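Local coordinates for protein Wss1p (Saccharomyces cerevisiae FostersO, PDB 5XBN) that is a zinc metalloprotease that acts on DNA-binding proteins in a DNA-dependent way and takes part in the repair of toxic DNA-protein cross-links, at residues 22-27 / 51-56; 30-35 / 46-51; 42-47 / 101-106; 70-75 / 89-94. All blocks are in the same frame, centred on the assembly; numbering follows the deposited sequence.

From the N terminus, residues 22-27 run as a loop into strand 29-33. Interaction 1 brings this loop back against 51-56, where helix 41-54 ends and helix 56-62 begins, and so closes the first loop of the chain. Interaction 2 is nested inside it and lays strand 29-33 on the middle of helix 41-54. Interaction 3 starts on that helix as well, at 42-47, but reaches forward to 101-106, so it crosses interaction 1. Interaction 4 joins the parallel strands 66-72 and 89-96; it follows interactions 1 and 2 in series and is nested within interaction 3. Helix 41-54 is thus tied to the N-terminal loop, the sheet and the approach to helix 106-118.

Interaction 1: residues 22-27 / 51-56; sequences IPHKNP and IAHKVS
Asn26 reaches across to Ala52, in the last turn of helix 41-54, and to Ser56, the first residue of helix 56-62. Its CG is anti to the backbone N (chi1 179°). CB lies 3.4 Å from Ala52 O. CG comes next and packs on Ser56 CB at 3.6 Å. At the tip the amide divides its work. OD1 accepts a hydrogen bond from His28 N. ND2 donates to Ala52 O at 2.8 Å, with an N-H...O angle of 140°. The donor is tilted from the plane of that carbonyl. ND2 also lies close to Ser56 CA, at 3.4 Å.

The bond sits at the break between helices 41-54 and 56-62, with Val55, the first residue to leave helical angles, at the N-cap of the second. Ser56 N bonds to His53 O, one residue further along than Ala52 O. The asparagine amide therefore supplies a donor to a carbonyl of the last turn. His53 O takes a second bond from Ser56 OG, at 2.8 Å and in the carbonyl plane.

The rest of the contact is made by Pro23, His24 and His53. Pro23 CB rests on His53 CB. The His24 and His53 side chains lie side by side and point the same way, with their ring planes 37° apart. His24 CB approaches His53 ND1 at 3.6 Å, while His24 N sits over one face of the His53 ring, toward its rim. At the edge of that ring, water 1 is 2.8 Å from His53 ND1 and also donates a weak bond to Lys25 O.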
# COMPACT_ATOMS: atom_id res chain seq x y z
N ILE A 22 0.16 -18.14 -1.76
CA ILE A 22 -0.50 -16.98 -1.19
C ILE A 22 0.42 -16.41 -0.12
O ILE A 22 0.88 -17.13 0.77
CB ILE A 22 -1.86 -17.35 -0.61
CG1 ILE A 22 -2.75 -17.96 -1.71
CG2 ILE A 22 -2.51 -16.13 0.06
CD1 ILE A 22 -4.12 -18.35 -1.24
N PRO A 23 0.72 -15.11 -0.19
CA PRO A 23 1.57 -14.49 0.82
C PRO A 23 1.00 -14.64 2.22
O PRO A 23 -0.24 -14.66 2.37
CB PRO A 23 1.60 -13.02 0.39
CG PRO A 23 1.36 -13.06 -1.09
CD PRO A 23 0.35 -14.16 -1.26
N HIS A 24 1.87 -14.76 3.23
CA HIS A 24 1.43 -14.83 4.62
C HIS A 24 0.53 -13.63 4.93
O HIS A 24 0.81 -12.51 4.52
CB HIS A 24 2.63 -14.84 5.59
CG HIS A 24 3.33 -16.16 5.68
ND1 HIS A 24 4.48 -16.45 4.97
CD2 HIS A 24 3.09 -17.25 6.45
CE1 HIS A 24 4.88 -17.68 5.26
NE2 HIS A 24 4.06 -18.19 6.16
N LYS A 25 -0.56 -13.88 5.66
CA LYS A 25 -1.47 -12.80 6.00
C LYS A 25 -0.83 -11.81 6.97
O LYS A 25 -0.06 -12.19 7.86
CB LYS A 25 -2.76 -13.36 6.61
CG LYS A 25 -3.49 -14.31 5.68
CD LYS A 25 -4.76 -14.85 6.33
CE LYS A 25 -5.36 -15.96 5.51
NZ LYS A 25 -6.67 -16.40 6.07
N ASN A 26 -1.13 -10.54 6.77
CA ASN A 26 -0.74 -9.46 7.67
C ASN A 26 -1.83 -9.30 8.72
O ASN A 26 -2.96 -8.96 8.39
CB ASN A 26 -0.53 -8.18 6.84
CG ASN A 26 -0.14 -6.96 7.69
OD1 ASN A 26 -0.29 -6.93 8.91
ND2 ASN A 26 0.36 -5.93 7.00
N PRO A 27 -1.50 -9.56 10.00
CA PRO A 27 -2.44 -9.49 11.12
C PRO A 27 -3.08 -8.10 11.28
O PRO A 27 -4.12 -7.95 11.92
CB PRO A 27 -1.56 -9.80 12.34
CG PRO A 27 -0.37 -10.50 11.79
CD PRO A 27 -0.14 -9.93 10.43
N ILE A 51 2.27 -6.88 -1.07
CA ILE A 51 2.46 -5.57 -0.43
C ILE A 51 2.07 -5.66 1.05
O ILE A 51 2.83 -5.24 1.93
CB ILE A 51 1.61 -4.48 -1.12
CG1 ILE A 51 2.08 -4.22 -2.54
CG2 ILE A 51 1.62 -3.17 -0.29
CD1 ILE A 51 3.36 -3.41 -2.63
N ALA A 52 0.90 -6.23 1.30
CA ALA A 52 0.39 -6.40 2.67
C ALA A 52 1.36 -7.19 3.54
O ALA A 52 1.64 -6.82 4.66
CB ALA A 52 -0.96 -7.09 2.65
N HIS A 53 1.87 -8.29 3.00
CA HIS A 53 2.83 -9.10 3.72
C HIS A 53 4.10 -8.33 4.01
O HIS A 53 4.61 -8.33 5.13
CB HIS A 53 3.15 -10.37 2.92
CG HIS A 53 4.26 -11.19 3.50
ND1 HIS A 53 4.23 -11.66 4.79
CD2 HIS A 53 5.43 -11.62 2.96
CE1 HIS A 53 5.33 -12.35 5.03
NE2 HIS A 53 6.08 -12.34 3.94
N LYS A 54 4.61 -7.65 2.99
CA LYS A 54 5.91 -7.01 3.12
C LYS A 54 5.89 -5.88 4.15
O LYS A 54 6.91 -5.64 4.80
CB LYS A 54 6.40 -6.49 1.78
CG LYS A 54 6.95 -7.60 0.88
CD LYS A 54 7.44 -7.04 -0.44
CE LYS A 54 8.96 -7.03 -0.50
NZ LYS A 54 9.46 -6.32 -1.70
N VAL A 55 4.76 -5.19 4.31
CA VAL A 55 4.69 -4.11 5.31
C VAL A 55 4.23 -4.54 6.70
O VAL A 55 4.01 -3.69 7.56
CB VAL A 55 3.74 -2.95 4.90
CG1 VAL A 55 4.28 -2.26 3.73
CG2 VAL A 55 2.30 -3.43 4.68
N SER A 56 4.11 -5.84 6.92
CA SER A 56 3.52 -6.31 8.17
C SER A 56 4.36 -5.93 9.39
O SER A 56 3.84 -5.49 10.44
CB SER A 56 3.33 -7.84 8.11
OG SER A 56 4.56 -8.51 7.93
O HOH W 1 2.66 -10.97 7.06

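Interaction 2: residues 30-35 / 46-51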
# COMPACT_ATOMS: atom_id res chain seq x y z
N GLN A 30 -7.20 -6.19 7.79
CA GLN A 30 -8.26 -7.18 7.92
C GLN A 30 -8.66 -7.82 6.58
O GLN A 30 -8.99 -9.00 6.52
CB GLN A 30 -9.48 -6.56 8.59
CG GLN A 30 -9.26 -6.16 10.02
CD GLN A 30 -10.49 -5.51 10.63
OE1 GLN A 30 -11.59 -6.06 10.56
NE2 GLN A 30 -10.30 -4.34 11.22
N LYS A 31 -8.62 -7.05 5.50
CA LYS A 31 -9.13 -7.55 4.23
C LYS A 31 -8.42 -6.87 3.08
O LYS A 31 -8.18 -5.66 3.14
CB LYS A 31 -10.64 -7.27 4.14
CG LYS A 31 -11.32 -7.76 2.87
CD LYS A 31 -11.58 -9.24 2.92
CE LYS A 31 -12.65 -9.67 1.93
NZ LYS A 31 -12.26 -9.42 0.51
N VAL A 32 -8.08 -7.63 2.04
CA VAL A 32 -7.62 -7.01 0.79
C VAL A 32 -8.61 -7.34 -0.33
O VAL A 32 -9.32 -8.34 -0.29
CB VAL A 32 -6.20 -7.47 0.39
CG1 VAL A 32 -5.24 -7.22 1.53
CG2 VAL A 32 -6.19 -8.93 0.02
N ALA A 33 -8.68 -6.46 -1.32
CA ALA A 33 -9.52 -6.74 -2.49
C ALA A 33 -8.90 -6.13 -3.73
O ALA A 33 -8.15 -5.16 -3.62
CB ALA A 33 -10.93 -6.21 -2.28
N VAL A 34 -9.19 -6.69 -4.90
CA VAL A 34 -8.74 -6.06 -6.14
C VAL A 34 -9.90 -5.92 -7.10
O VAL A 34 -10.97 -6.48 -6.88
CB VAL A 34 -7.59 -6.85 -6.81
CG1 VAL A 34 -6.38 -6.92 -5.87
CG2 VAL A 34 -8.04 -8.24 -7.22
N LEU A 35 -9.69 -5.15 -8.17
CA LEU A 35 -10.72 -4.91 -9.18
C LEU A 35 -10.96 -6.16 -10.00
O LEU A 35 -10.08 -6.61 -10.73
CB LEU A 35 -10.32 -3.74 -10.08
CG LEU A 35 -10.27 -2.38 -9.37
CD1 LEU A 35 -9.59 -1.35 -10.25
CD2 LEU A 35 -11.67 -1.92 -8.99
N ASN A 46 -2.36 -11.29 -5.97
CA ASN A 46 -1.09 -11.73 -5.40
C ASN A 46 -0.23 -10.52 -5.06
O ASN A 46 0.43 -10.50 -4.02
CB ASN A 46 -0.33 -12.66 -6.37
CG ASN A 46 1.07 -13.01 -5.87
OD1 ASN A 46 2.06 -12.40 -6.30
ND2 ASN A 46 1.15 -13.98 -4.97
N LEU A 47 -0.27 -9.51 -5.92
CA LEU A 47 0.54 -8.31 -5.76
C LEU A 47 0.14 -7.53 -4.51
O LEU A 47 0.99 -7.17 -3.71
CB LEU A 47 0.42 -7.44 -7.01
CG LEU A 47 1.19 -6.12 -7.07
CD1 LEU A 47 2.67 -6.34 -6.76
CD2 LEU A 47 1.01 -5.51 -8.44
N ILE A 48 -1.16 -7.28 -4.32
CA ILE A 48 -1.57 -6.49 -3.17
C ILE A 48 -1.38 -7.29 -1.87
O ILE A 48 -1.09 -6.73 -0.82
CB ILE A 48 -3.04 -5.99 -3.31
CG1 ILE A 48 -3.27 -4.74 -2.43
CG2 ILE A 48 -4.04 -7.08 -2.97
CD1 ILE A 48 -4.56 -3.99 -2.74
N LYS A 49 -1.48 -8.62 -1.96
CA LYS A 49 -1.20 -9.44 -0.78
C LYS A 49 0.27 -9.45 -0.46
O LYS A 49 0.64 -9.57 0.71
CB LYS A 49 -1.70 -10.87 -0.98
CG LYS A 49 -3.22 -10.95 -0.91
CD LYS A 49 -3.70 -12.40 -0.93
CE LYS A 49 -5.22 -12.43 -0.81
NZ LYS A 49 -5.78 -13.81 -0.60
N GLU A 50 1.12 -9.35 -1.48
CA GLU A 50 2.56 -9.30 -1.24
C GLU A 50 2.92 -7.95 -0.61
O GLU A 50 3.76 -7.89 0.27
CB GLU A 50 3.35 -9.54 -2.52
CG GLU A 50 4.87 -9.60 -2.33
CD GLU A 50 5.35 -10.76 -1.46
OE1 GLU A 50 4.60 -11.74 -1.28
OE2 GLU A 50 6.49 -10.70 -0.95
N ILE A 51 2.27 -6.88 -1.07
CA ILE A 51 2.46 -5.57 -0.43
C ILE A 51 2.07 -5.66 1.05
O ILE A 51 2.83 -5.24 1.93
CB ILE A 51 1.61 -4.48 -1.12
CG1 ILE A 51 2.08 -4.22 -2.54
CG2 ILE A 51 1.62 -3.17 -0.29
CD1 ILE A 51 3.36 -3.41 -2.63
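A beta-alpha-beta connection begins here: strand 29-33 lies at the edge of the sheet, helix 41-54 packs against it, and the chain goes on through helix 56-62 and returns as the neighbouring parallel strand 66-72. Locally the strand and helix axes approach to 8.6 Å and run roughly antiparallel, at 145°. Val32 and Val34 point toward the helix, and Ile48 and Lys49 meet them.

Ile48 carries the middle of the contact. Its branch methyl CG2 takes the crowded position between the backbone N and the carbonyl carbon, and reaches both valines. Val34 CG1 touches it at 3.7 Å, the two side chains sliding past each other in opposite directions. Val32 CB meets the same methyl at 4.0 Å. The other arm of Ile48 ends in CD1, which lies 3.9 Å from Ala33 O.

Lys49 passes Val32 at about a right angle. Its chain is extended beyond CG, and Val32 CG2 fits against it, 3.7 Å from Lys49 CG and the same distance from Lys49 CE. The methylene chain makes this contact, not the amine. Leu45 adds to the same surface by touching both valines, and Ile48 also touches Leu69 of strand 66-72.

No hydrogen bond joins the strand to this part of the helix. The strand spends its backbone polar groups on strand 66-72, where Lys31 and Ala33 bond to Leu69 and Ala33 also to Glu71. The helix is thus held on the sheet here by hydrophobic packing and by the fit of methyls and methylenes.

Interaction 3: residues 42-47 / 101-106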
# COMPACT_ATOMS: atom_id res chain seq x y z
N GLU A 42 -5.88 -12.12 -10.95
CA GLU A 42 -5.21 -13.08 -10.10
C GLU A 42 -3.82 -12.55 -9.75
O GLU A 42 -3.40 -12.61 -8.59
CB GLU A 42 -5.10 -14.45 -10.78
CG GLU A 42 -6.44 -15.10 -11.13
CD GLU A 42 -7.05 -14.57 -12.43
OE1 GLU A 42 -6.37 -13.85 -13.19
OE2 GLU A 42 -8.24 -14.88 -12.69
N ASP A 43 -3.12 -12.03 -10.75
CA ASP A 43 -1.83 -11.38 -10.56
C ASP A 43 -1.96 -10.20 -9.62
O ASP A 43 -1.12 -10.01 -8.74
CB ASP A 43 -1.23 -10.90 -11.88
CG ASP A 43 -0.64 -12.03 -12.70
OD1 ASP A 43 -0.54 -13.15 -12.16
OD2 ASP A 43 -0.26 -11.79 -13.86
N ALA A 44 -3.02 -9.43 -9.81
CA ALA A 44 -3.24 -8.21 -9.03
C ALA A 44 -3.45 -8.57 -7.57
O ALA A 44 -2.95 -7.87 -6.67
CB ALA A 44 -4.44 -7.41 -9.57
N LEU A 45 -4.20 -9.63 -7.32
CA LEU A 45 -4.46 -10.06 -5.95
C LEU A 45 -3.18 -10.54 -5.25
O LEU A 45 -2.95 -10.23 -4.08
CB LEU A 45 -5.53 -11.16 -5.92
CG LEU A 45 -6.00 -11.58 -4.53
CD1 LEU A 45 -6.59 -10.39 -3.77
CD2 LEU A 45 -6.99 -12.74 -4.60
N ASN A 46 -2.36 -11.29 -5.97
CA ASN A 46 -1.09 -11.73 -5.40
C ASN A 46 -0.23 -10.52 -5.06
O ASN A 46 0.43 -10.50 -4.02
CB ASN A 46 -0.33 -12.66 -6.37
CG ASN A 46 1.07 -13.01 -5.87
OD1 ASN A 46 2.06 -12.40 -6.30
ND2 ASN A 46 1.15 -13.98 -4.97
N LEU A 47 -0.27 -9.51 -5.92
CA LEU A 47 0.54 -8.31 -5.76
C LEU A 47 0.14 -7.53 -4.51
O LEU A 47 0.99 -7.17 -3.71
CB LEU A 47 0.42 -7.44 -7.01
CG LEU A 47 1.19 -6.12 -7.07
CD1 LEU A 47 2.67 -6.34 -6.76
CD2 LEU A 47 1.01 -5.51 -8.44
N PHE A 101 -3.23 -3.15 -18.59
CA PHE A 101 -2.63 -4.48 -18.57
C PHE A 101 -1.30 -4.49 -17.85
O PHE A 101 -0.81 -5.55 -17.46
CB PHE A 101 -2.44 -5.01 -20.00
CG PHE A 101 -3.71 -5.41 -20.67
CD1 PHE A 101 -4.44 -4.49 -21.40
CD2 PHE A 101 -4.19 -6.71 -20.58
CE1 PHE A 101 -5.63 -4.85 -22.02
CE2 PHE A 101 -5.37 -7.08 -21.20
CZ PHE A 101 -6.09 -6.14 -21.93
N GLN A 102 -0.70 -3.32 -17.68
CA GLN A 102 0.63 -3.24 -17.11
C GLN A 102 0.56 -2.83 -15.64
O GLN A 102 -0.06 -1.83 -15.30
CB GLN A 102 1.48 -2.25 -17.89
CG GLN A 102 2.93 -2.20 -17.47
CD GLN A 102 3.88 -2.29 -18.65
OE1 GLN A 102 4.52 -3.32 -18.87
NE2 GLN A 102 3.97 -1.21 -19.41
N PHE A 103 1.20 -3.62 -14.78
CA PHE A 103 1.28 -3.28 -13.37
C PHE A 103 2.43 -2.32 -13.10
O PHE A 103 3.49 -2.42 -13.72
CB PHE A 103 1.43 -4.56 -12.53
CG PHE A 103 0.21 -5.43 -12.52
CD1 PHE A 103 -0.94 -5.03 -11.86
CD2 PHE A 103 0.20 -6.65 -13.18
CE1 PHE A 103 -2.06 -5.81 -11.85
CE2 PHE A 103 -0.93 -7.45 -13.18
CZ PHE A 103 -2.07 -7.03 -12.51
N LEU A 104 2.21 -1.39 -12.17
CA LEU A 104 3.28 -0.52 -11.71
C LEU A 104 4.35 -1.35 -11.02
O LEU A 104 4.06 -2.44 -10.52
CB LEU A 104 2.74 0.55 -10.75
CG LEU A 104 1.66 1.52 -11.24
CD1 LEU A 104 1.18 2.41 -10.09
CD2 LEU A 104 2.17 2.38 -12.39
N PRO A 105 5.59 -0.85 -10.99
CA PRO A 105 6.65 -1.59 -10.28
C PRO A 105 6.35 -1.68 -8.79
O PRO A 105 5.76 -0.76 -8.22
CB PRO A 105 7.90 -0.74 -10.53
CG PRO A 105 7.59 0.07 -11.74
CD PRO A 105 6.12 0.35 -11.66
N MSE A 106 6.75 -2.79 -8.18
CA MSE A 106 6.57 -3.01 -6.76
C MSE A 106 7.11 -1.86 -5.91
O MSE A 106 6.50 -1.48 -4.90
CB MSE A 106 7.24 -4.32 -6.35
CG MSE A 106 7.23 -4.58 -4.87
SE MSE A 106 5.54 -5.38 -4.33
CE MSE A 106 5.98 -7.22 -4.79
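Phe103 sets its ring into a shallow hollow on helix 41-54, walled by Asp43, Ala44 and Leu47. The far end of the ring lies on Ala44: Phe103 CE1 is 3.7 Å from Ala44 CB, and Phe103 CZ is equally close to Ala44 N. On one flank Asp43 CB touches Phe103 CE2 at 3.7 Å; the contact is made by the methylene of the aspartate. On the other flank Leu47 CD2 meets Phe103 CD1 at 4.0 Å.

Leu47 is the bump on the helix side. Its CG is anti to the backbone N (chi1 -180°), and its two methyls fork between different partners. CD2 takes the phenylalanine ring, while CD1 lies 3.9 Å from the selenium of Met106, a selenomethionine. The Met106 chain is bent (chi2 83°, chi3 83°), and both SE and CE lie against that leucine methyl.

Around this contact, Arg95 of strand 89-96 touches both Ala44 and Phe103. Met106 also packs on Glu50 and Ile51, and Leu47 on Ile109. Residues 101-106 thus lead from the sheet into helix 106-118 while lying against helix 41-54.

Interaction 4: residues 70-75 / 89-94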
# COMPACT_ATOMS: atom_id res chain seq x y z
N VAL A 70 -7.32 -1.96 -0.69
CA VAL A 70 -7.97 -2.32 -1.94
C VAL A 70 -7.34 -1.62 -3.14
O VAL A 70 -6.70 -0.58 -3.01
CB VAL A 70 -9.49 -1.99 -1.89
CG1 VAL A 70 -10.19 -2.73 -0.73
CG2 VAL A 70 -9.70 -0.51 -1.76
N GLU A 71 -7.53 -2.22 -4.32
CA GLU A 71 -7.10 -1.62 -5.58
C GLU A 71 -8.13 -0.61 -6.08
O GLU A 71 -9.33 -0.84 -5.93
CB GLU A 71 -6.91 -2.69 -6.64
CG GLU A 71 -6.56 -2.13 -8.01
CD GLU A 71 -6.50 -3.19 -9.08
OE1 GLU A 71 -7.04 -4.30 -8.87
OE2 GLU A 71 -5.90 -2.91 -10.13
N PHE A 72 -7.68 0.50 -6.66
CA PHE A 72 -8.59 1.33 -7.44
C PHE A 72 -7.84 1.78 -8.69
O PHE A 72 -6.65 1.47 -8.84
CB PHE A 72 -9.20 2.47 -6.57
CG PHE A 72 -8.28 3.64 -6.23
CD1 PHE A 72 -8.81 4.90 -5.97
CD2 PHE A 72 -6.91 3.49 -6.22
CE1 PHE A 72 -7.97 5.97 -5.63
CE2 PHE A 72 -6.08 4.55 -5.92
CZ PHE A 72 -6.60 5.79 -5.61
N TYR A 73 -8.55 2.40 -9.63
CA TYR A 73 -7.97 2.76 -10.91
C TYR A 73 -8.69 4.01 -11.40
O TYR A 73 -9.49 3.95 -12.33
CB TYR A 73 -8.11 1.61 -11.92
CG TYR A 73 -7.29 1.77 -13.17
CD1 TYR A 73 -5.91 1.66 -13.14
CD2 TYR A 73 -7.91 2.02 -14.40
CE1 TYR A 73 -5.15 1.82 -14.29
CE2 TYR A 73 -7.16 2.18 -15.55
CZ TYR A 73 -5.78 2.08 -15.49
OH TYR A 73 -5.04 2.23 -16.64
N PRO A 74 -8.43 5.16 -10.75
CA PRO A 74 -9.24 6.35 -11.00
C PRO A 74 -8.95 6.97 -12.36
O PRO A 74 -7.84 6.83 -12.88
CB PRO A 74 -8.84 7.30 -9.87
CG PRO A 74 -7.49 6.85 -9.46
CD PRO A 74 -7.44 5.37 -9.67
N ARG A 75 -9.94 7.65 -12.94
CA ARG A 75 -9.76 8.35 -14.20
C ARG A 75 -8.68 9.41 -14.06
O ARG A 75 -7.89 9.63 -14.97
CB ARG A 75 -11.08 8.99 -14.66
CG ARG A 75 -11.98 8.05 -15.41
CD ARG A 75 -11.36 7.65 -16.74
NE ARG A 75 -11.40 8.74 -17.71
CZ ARG A 75 -10.89 8.67 -18.93
NH1 ARG A 75 -10.30 7.55 -19.34
NH2 ARG A 75 -10.97 9.71 -19.75
N LYS A 89 -9.86 2.52 5.20
CA LYS A 89 -9.64 2.01 3.85
C LYS A 89 -8.44 2.70 3.23
O LYS A 89 -8.35 3.93 3.23
CB LYS A 89 -10.89 2.22 2.98
CG LYS A 89 -10.80 1.55 1.60
CD LYS A 89 -12.01 1.87 0.72
CE LYS A 89 -13.29 1.26 1.25
NZ LYS A 89 -14.46 1.66 0.41
N ILE A 90 -7.50 1.91 2.72
CA ILE A 90 -6.44 2.46 1.90
C ILE A 90 -6.63 1.92 0.51
O ILE A 90 -6.79 0.71 0.34
CB ILE A 90 -5.04 2.12 2.44
CG1 ILE A 90 -4.75 2.99 3.66
CG2 ILE A 90 -3.98 2.41 1.37
CD1 ILE A 90 -3.42 2.67 4.32
N MSE A 91 -6.69 2.82 -0.47
CA MSE A 91 -6.79 2.44 -1.87
C MSE A 91 -5.44 2.63 -2.55
O MSE A 91 -4.76 3.62 -2.32
CB MSE A 91 -7.89 3.24 -2.57
CG MSE A 91 -9.25 2.94 -1.98
SE MSE A 91 -10.83 3.95 -2.57
CE MSE A 91 -10.45 5.61 -1.68
N LEU A 92 -5.04 1.65 -3.36
CA LEU A 92 -3.79 1.72 -4.10
C LEU A 92 -4.04 1.50 -5.58
O LEU A 92 -4.72 0.56 -5.95
CB LEU A 92 -2.81 0.64 -3.62
CG LEU A 92 -2.24 0.65 -2.20
CD1 LEU A 92 -1.32 -0.57 -2.02
CD2 LEU A 92 -1.49 1.94 -1.95
N ARG A 93 -3.46 2.35 -6.42
CA ARG A 93 -3.38 2.08 -7.85
C ARG A 93 -2.30 1.04 -8.09
O ARG A 93 -1.16 1.23 -7.67
CB ARG A 93 -3.07 3.35 -8.64
CG ARG A 93 -2.99 3.10 -10.14
CD ARG A 93 -2.42 4.32 -10.87
NE ARG A 93 -3.35 5.46 -10.90
CZ ARG A 93 -4.32 5.61 -11.79
NH1 ARG A 93 -4.52 4.70 -12.73
NH2 ARG A 93 -5.10 6.68 -11.74
N LEU A 94 -2.67 -0.07 -8.73
CA LEU A 94 -1.72 -1.15 -9.02
C LEU A 94 -1.27 -1.15 -10.48
O LEU A 94 -0.26 -1.75 -10.82
CB LEU A 94 -2.35 -2.51 -8.71
CG LEU A 94 -2.83 -2.79 -7.29
CD1 LEU A 94 -3.36 -4.21 -7.22
CD2 LEU A 94 -1.71 -2.59 -6.28
O HOH W 2 -5.02 -0.33 -10.29
O HOH W 3 -6.05 5.61 -14.91
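Phe72 has its CG between the backbone N and the carbonyl carbon (chi1 74°), and its ring meets Met91 across the strands. Arg93 bends at chi3 (-71°), which turns NE aside from the extended first part of the chain, and its guanidinium lies by Tyr73 and Pro74.

Met91 CB sits over the centre of the Phe72 ring, 3.7 Å from the centroid, a CH-pi contact. Met91 is a selenomethionine, and its SE makes an oblique Met-aromatic contact with the same ring. Pro74 CD occupies the opposite face, and Arg93 N lies in plane at the edge. Beside the ring, Val70 CG2 presses tightly on Met91 CG at 3.5 Å.

The strands 66-72 and 89-96 are parallel neighbours in the centre of the four-stranded mixed sheet. Val70 N donates to Ile90 O, Leu92 N to Val70 O and Phe72 N to Leu92 O, all at 2.8 to 3.0 Å. From this sheet Ile90 touches Glu116, the probable catalytic glutamate of the HExxH helix.

Past the strand, Arg93 NH2 donates to Pro74 O at 3.0 Å, and NE bonds to Leu79 O. Tyr73 CE1 is at the guanidinium edge, 3.3 Å from Arg93 NH1. Water 3 links NH1 to Pro74 O. Water 2 donates to Glu71 OE2 and Phe72 O and accepts from Leu94 N; OE2 also pairs with Arg95, and OE1 bonds to Leu35 N.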